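Long-range contact in glutamine amidotransferase domain-containing protein (Thermotoga maritima, PDB 1O1Y), which probably transfers ammonia released from glutamine to an acceptor, as a type 1 glutamine amidotransferase with a flavodoxin-like fold, though its substrate is unknown: residues Ile186-Ile197 with Leu214-Leu225. Numbering follows the deposited sequence.
Sequences IEVGARTMKRWI and LLETAEREEKVL. With SO4 (sulfate ion), chain J; SO4 (sulfate ion), chain H.
Glu222 reaches over from helix 211-237 to the start of helix 190-199, where its OE2 takes the N-H of Ala190 at 2.9 Å in a nearly straight bond (168°). The amide comes in from above the carboxylate plane. Glu222 has CG wedged between its own N and carbonyl carbon (chi1 61°) and runs extended from there, which carries the acid to the helix's first turn, just past the N-cap Gly189; its negative charge there probably suits the helix dipole. The same OE2 accepts from a water that in turn accepts from Arg191 N, so one oxygen serves two neighbouring amides, one directly and one through water.

The packing is tightest just beyond this bond. Ala218 CB sits 3.9 Å from both Ala190 CA and Met193 CB, and Ala190 CB presses on Glu219 CG at 3.5 Å. Leu215 CD1 comes to 3.6 Å from Ala190 O and also touches Lys194 CG. Small residues on both sides let the short helix segments run antiparallel at 157° with their axes 8.8 Å apart. Both helices lie against the mixed sheet of this flavodoxin-like glutamine amidotransferase fold: Met193 and Ala218 also touch Trp125 of strand 125-130. Selenomethionine Met193, bent at chi2 and chi3, crosses Leu214 at about a right angle, SE 4.2 Å from Leu214 CB.

Toward solvent the fit is looser. There the exposed Lys194 and Glu219 face each other without pairing: Lys194 NZ stays 5.5 Å from Glu219 OE2, too far for a salt bridge. At the other end, on the buried side, Ile186 CG2 meets Leu225 CD2 at 3.9 Å, and between there and the alanines a water donates to both Val188 O and Ala218 O.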
loop_
_atom_site.group_PDB
_atom_site.type_symbol
_atom_site.label_atom_id
_atom_site.label_comp_id
_atom_site.label_asym_id
_atom_site.label_seq_id
_atom_site.Cartn_x
_atom_site.Cartn_y
_atom_site.Cartn_z
ATOM N N ILE A 186 4.609 -3.910 -3.785
ATOM C CA ILE A 186 5.399 -3.944 -4.996
ATOM C C ILE A 186 6.397 -2.791 -5.007
ATOM O O ILE A 186 7.135 -2.620 -6.000
ATOM C CB ILE A 186 4.512 -3.898 -6.266
ATOM C CG1 ILE A 186 3.747 -2.587 -6.393
ATOM C CG2 ILE A 186 3.550 -5.069 -6.298
ATOM C CD1 ILE A 186 2.888 -2.461 -7.693
ATOM N N GLU A 187 6.473 -2.050 -3.896
ATOM C CA GLU A 187 7.423 -0.913 -3.761
ATOM C C GLU A 187 8.693 -1.232 -3.014
ATOM O O GLU A 187 9.545 -0.361 -2.844
ATOM C CB GLU A 187 6.744 0.301 -3.131
ATOM C CG GLU A 187 6.604 0.292 -1.610
ATOM C CD GLU A 187 5.519 -0.644 -1.048
ATOM O OE1 GLU A 187 4.743 -1.320 -1.795
ATOM O OE2 GLU A 187 5.402 -0.669 0.209
ATOM N N VAL A 188 8.816 -2.461 -2.514
ATOM C CA VAL A 188 9.987 -2.861 -1.751
ATOM C C VAL A 188 10.965 -3.597 -2.676
ATOM O O VAL A 188 10.793 -4.783 -2.996
ATOM C CB VAL A 188 9.612 -3.699 -0.497
ATOM C CG1 VAL A 188 10.886 -4.087 0.314
ATOM C CG2 VAL A 188 8.626 -2.948 0.402
ATOM N N GLY A 189 11.973 -2.852 -3.087
ATOM C CA GLY A 189 13.110 -3.348 -3.838
ATOM C C GLY A 189 14.242 -3.691 -2.900
ATOM O O GLY A 189 14.034 -3.702 -1.689
ATOM N N ALA A 190 15.418 -3.962 -3.443
ATOM C CA ALA A 190 16.519 -4.416 -2.605
ATOM C C ALA A 190 16.982 -3.349 -1.588
ATOM O O ALA A 190 17.242 -3.679 -0.447
ATOM C CB ALA A 190 17.679 -4.886 -3.454
ATOM N N ARG A 191 17.084 -2.088 -2.000
ATOM C CA ARG A 191 17.547 -1.004 -1.102
ATOM C C ARG A 191 16.589 -0.845 0.100
ATOM O O ARG A 191 17.024 -0.782 1.244
ATOM C CB ARG A 191 17.630 0.310 -1.891
ATOM C CG ARG A 191 17.863 1.561 -1.042
ATOM C CD ARG A 191 17.720 2.912 -1.830
ATOM N NE ARG A 191 16.382 3.154 -2.403
ATOM C CZ ARG A 191 15.290 3.559 -1.734
ATOM N NH1 ARG A 191 15.325 3.796 -0.428
ATOM N NH2 ARG A 191 14.141 3.728 -2.390
ATOM N N THR A 192 15.290 -0.847 -0.163
ATOM C CA THR A 192 14.267 -0.744 0.878
ATOM C C THR A 192 14.256 -2.025 1.767
ATOM O O THR A 192 14.154 -1.973 3.000
ATOM C CB THR A 192 12.900 -0.510 0.239
ATOM O OG1 THR A 192 12.911 0.765 -0.435
ATOM C CG2 THR A 192 11.814 -0.425 1.240
HETATM N N MSE A 193 14.373 -3.176 1.124
HETATM C CA MSE A 193 14.439 -4.445 1.842
HETATM C C MSE A 193 15.552 -4.467 2.866
HETATM O O MSE A 193 15.360 -4.993 4.001
HETATM C CB MSE A 193 14.532 -5.630 0.871
HETATM C CG MSE A 193 14.406 -7.008 1.547
HETATM SE SE MSE A 193 12.622 -7.269 2.368
HETATM C CE MSE A 193 11.699 -7.658 0.815
ATOM N N LYS A 194 16.723 -3.940 2.507
ATOM C CA LYS A 194 17.812 -3.894 3.450
ATOM C C LYS A 194 17.419 -3.098 4.712
ATOM O O LYS A 194 17.828 -3.444 5.817
ATOM C CB LYS A 194 19.068 -3.272 2.855
ATOM C CG LYS A 194 19.772 -4.137 1.870
ATOM C CD LYS A 194 20.894 -3.357 1.191
ATOM C CE LYS A 194 21.578 -4.186 0.115
ATOM N NZ LYS A 194 23.003 -3.774 -0.098
ATOM N N ARG A 195 16.697 -2.004 4.528
ATOM C CA ARG A 195 16.245 -1.192 5.666
ATOM C C ARG A 195 15.250 -1.947 6.537
ATOM O O ARG A 195 15.302 -1.841 7.760
ATOM C CB ARG A 195 15.591 0.122 5.194
ATOM C CG ARG A 195 16.629 1.082 4.560
ATOM C CD ARG A 195 17.760 1.484 5.479
ATOM N NE ARG A 195 18.715 2.382 4.830
ATOM C CZ ARG A 195 19.695 3.021 5.470
ATOM N NH1 ARG A 195 19.882 2.856 6.786
ATOM N NH2 ARG A 195 20.507 3.820 4.788
ATOM N N TRP A 196 14.332 -2.657 5.905
ATOM C CA TRP A 196 13.299 -3.416 6.633
ATOM C C TRP A 196 13.897 -4.565 7.423
ATOM O O TRP A 196 13.532 -4.803 8.593
ATOM C CB TRP A 196 12.231 -3.982 5.724
ATOM C CG TRP A 196 11.194 -3.050 5.189
ATOM C CD1 TRP A 196 11.395 -1.839 4.588
ATOM C CD2 TRP A 196 9.788 -3.283 5.152
ATOM N NE1 TRP A 196 10.191 -1.306 4.204
ATOM C CE2 TRP A 196 9.194 -2.172 4.534
ATOM C CE3 TRP A 196 8.948 -4.314 5.646
ATOM C CZ2 TRP A 196 7.839 -2.071 4.336
ATOM C CZ3 TRP A 196 7.591 -4.201 5.459
ATOM C CH2 TRP A 196 7.050 -3.062 4.807
ATOM N N ILE A 197 14.815 -5.295 6.806
ATOM C CA ILE A 197 15.430 -6.413 7.520
ATOM C C ILE A 197 16.277 -5.963 8.686
ATOM O O ILE A 197 16.324 -6.646 9.691
ATOM C CB ILE A 197 16.165 -7.417 6.580
ATOM C CG1 ILE A 197 17.448 -6.837 6.024
ATOM C CG2 ILE A 197 15.236 -7.911 5.509
ATOM C CD1 ILE A 197 17.961 -7.624 4.825
ATOM N N LEU A 214 14.986 -13.169 1.701
ATOM C CA LEU A 214 14.168 -12.012 1.402
ATOM C C LEU A 214 14.908 -11.006 0.502
ATOM O O LEU A 214 14.327 -10.416 -0.410
ATOM C CB LEU A 214 13.722 -11.283 2.689
ATOM C CG LEU A 214 12.896 -12.061 3.713
ATOM C CD1 LEU A 214 12.525 -11.127 4.856
ATOM C CD2 LEU A 214 11.625 -12.542 3.077
ATOM N N LEU A 215 16.175 -10.773 0.794
ATOM C CA LEU A 215 16.920 -9.754 0.065
ATOM C C LEU A 215 17.261 -10.246 -1.355
ATOM O O LEU A 215 17.165 -9.492 -2.321
ATOM C CB LEU A 215 18.203 -9.408 0.802
ATOM C CG LEU A 215 19.130 -8.409 0.148
ATOM C CD1 LEU A 215 18.426 -7.116 -0.189
ATOM C CD2 LEU A 215 20.308 -8.166 1.065
ATOM N N GLU A 216 17.669 -11.502 -1.461
ATOM C CA GLU A 216 18.025 -12.065 -2.753
ATOM C C GLU A 216 16.818 -12.050 -3.667
ATOM O O GLU A 216 16.924 -11.656 -4.832
ATOM C CB GLU A 216 18.528 -13.490 -2.618
ATOM C CG GLU A 216 19.955 -13.554 -2.168
ATOM C CD GLU A 216 20.413 -14.993 -1.926
ATOM O OE1 GLU A 216 19.666 -15.951 -2.284
ATOM O OE2 GLU A 216 21.516 -15.151 -1.363
ATOM N N THR A 217 15.650 -12.405 -3.135
ATOM C CA THR A 217 14.443 -12.325 -3.944
ATOM C C THR A 217 14.097 -10.878 -4.323
ATOM O O THR A 217 13.636 -10.613 -5.457
ATOM C CB THR A 217 13.289 -13.050 -3.253
ATOM O OG1 THR A 217 13.693 -14.423 -3.039
ATOM C CG2 THR A 217 12.068 -13.083 -4.091
ATOM N N ALA A 218 14.265 -9.937 -3.390
ATOM C CA ALA A 218 14.005 -8.517 -3.697
ATOM C C ALA A 218 14.885 -8.088 -4.906
ATOM O O ALA A 218 14.409 -7.371 -5.800
ATOM C CB ALA A 218 14.310 -7.635 -2.489
ATOM N N GLU A 219 16.158 -8.484 -4.889
ATOM C CA GLU A 219 17.109 -8.145 -5.986
ATOM C C GLU A 219 16.601 -8.765 -7.317
ATOM O O GLU A 219 16.670 -8.119 -8.378
ATOM C CB GLU A 219 18.524 -8.613 -5.679
ATOM C CG GLU A 219 19.128 -7.937 -4.468
ATOM C CD GLU A 219 20.435 -8.542 -3.969
ATOM O OE1 GLU A 219 20.750 -9.724 -4.250
ATOM O OE2 GLU A 219 21.146 -7.801 -3.267
ATOM N N ARG A 220 16.058 -9.982 -7.274
ATOM C CA ARG A 220 15.597 -10.643 -8.481
ATOM C C ARG A 220 14.296 -10.053 -9.032
ATOM O O ARG A 220 14.114 -10.029 -10.225
ATOM C CB ARG A 220 15.379 -12.136 -8.286
ATOM C CG ARG A 220 15.333 -12.914 -9.624
ATOM C CD ARG A 220 15.775 -14.406 -9.550
ATOM N NE ARG A 220 15.561 -15.039 -10.849
ATOM C CZ ARG A 220 14.358 -15.269 -11.391
ATOM N NH1 ARG A 220 13.246 -15.030 -10.720
ATOM N NH2 ARG A 220 14.260 -15.801 -12.603
ATOM N N GLU A 221 13.414 -9.583 -8.149
ATOM C CA GLU A 221 12.107 -9.114 -8.522
ATOM C C GLU A 221 12.009 -7.610 -8.773
ATOM O O GLU A 221 11.015 -7.159 -9.350
ATOM C CB GLU A 221 11.110 -9.493 -7.424
ATOM C CG GLU A 221 10.954 -10.998 -7.128
ATOM C CD GLU A 221 10.449 -11.816 -8.307
ATOM O OE1 GLU A 221 9.820 -11.246 -9.230
ATOM O OE2 GLU A 221 10.692 -13.029 -8.309
ATOM N N GLU A 222 12.977 -6.837 -8.296
ATOM C CA GLU A 222 12.777 -5.391 -8.201
ATOM C C GLU A 222 12.562 -4.705 -9.553
ATOM O O GLU A 222 11.797 -3.733 -9.650
ATOM C CB GLU A 222 13.878 -4.659 -7.454
ATOM C CG GLU A 222 15.245 -4.757 -8.026
ATOM C CD GLU A 222 16.266 -3.926 -7.271
ATOM O OE1 GLU A 222 17.428 -3.904 -7.710
ATOM O OE2 GLU A 222 15.910 -3.279 -6.247
ATOM N N LYS A 223 13.242 -5.164 -10.586
ATOM C CA LYS A 223 13.090 -4.505 -11.906
ATOM C C LYS A 223 11.648 -4.695 -12.476
ATOM O O LYS A 223 11.016 -3.723 -12.933
ATOM C CB LYS A 223 14.124 -5.033 -12.878
ATOM C CG LYS A 223 13.980 -4.416 -14.296
ATOM C CD LYS A 223 14.848 -5.065 -15.321
ATOM C CE LYS A 223 14.546 -4.480 -16.727
ATOM N NZ LYS A 223 15.496 -3.432 -17.031
ATOM N N VAL A 224 11.133 -5.915 -12.408
ATOM C CA VAL A 224 9.787 -6.206 -12.872
ATOM C C VAL A 224 8.774 -5.442 -12.026
ATOM O O VAL A 224 7.880 -4.810 -12.581
ATOM C CB VAL A 224 9.458 -7.701 -12.844
ATOM C CG1 VAL A 224 7.987 -7.978 -13.053
ATOM C CG2 VAL A 224 10.234 -8.419 -13.904
ATOM N N LEU A 225 8.957 -5.462 -10.706
ATOM C CA LEU A 225 8.009 -4.806 -9.826
ATOM C C LEU A 225 8.038 -3.285 -10.047
ATOM O O LEU A 225 6.985 -2.664 -10.082
ATOM C CB LEU A 225 8.262 -5.172 -8.397
ATOM C CG LEU A 225 7.832 -6.599 -8.016
ATOM C CD1 LEU A 225 8.174 -6.844 -6.579
ATOM C CD2 LEU A 225 6.382 -6.837 -8.294
HETATM S S SO4 J . 18.609 4.192 1.705
HETATM O O1 SO4 J . 18.909 5.245 2.670
HETATM O O2 SO4 J . 19.746 3.279 1.550
HETATM O O3 SO4 J . 18.299 4.842 0.436
HETATM O O4 SO4 J . 17.473 3.419 2.189
HETATM S S SO4 H . 10.504 -16.493 -12.972
HETATM O O1 SO4 H . 11.780 -16.820 -13.600
HETATM O O2 SO4 H . 9.836 -15.434 -13.719
HETATM O O3 SO4 H . 10.597 -15.998 -11.584
HETATM O O4 SO4 H . 9.653 -17.662 -13.090
HETATM O O HOH W 1 11.645 -6.157 -5.186
HETATM O O HOH W 2 16.951 -1.239 -4.813
#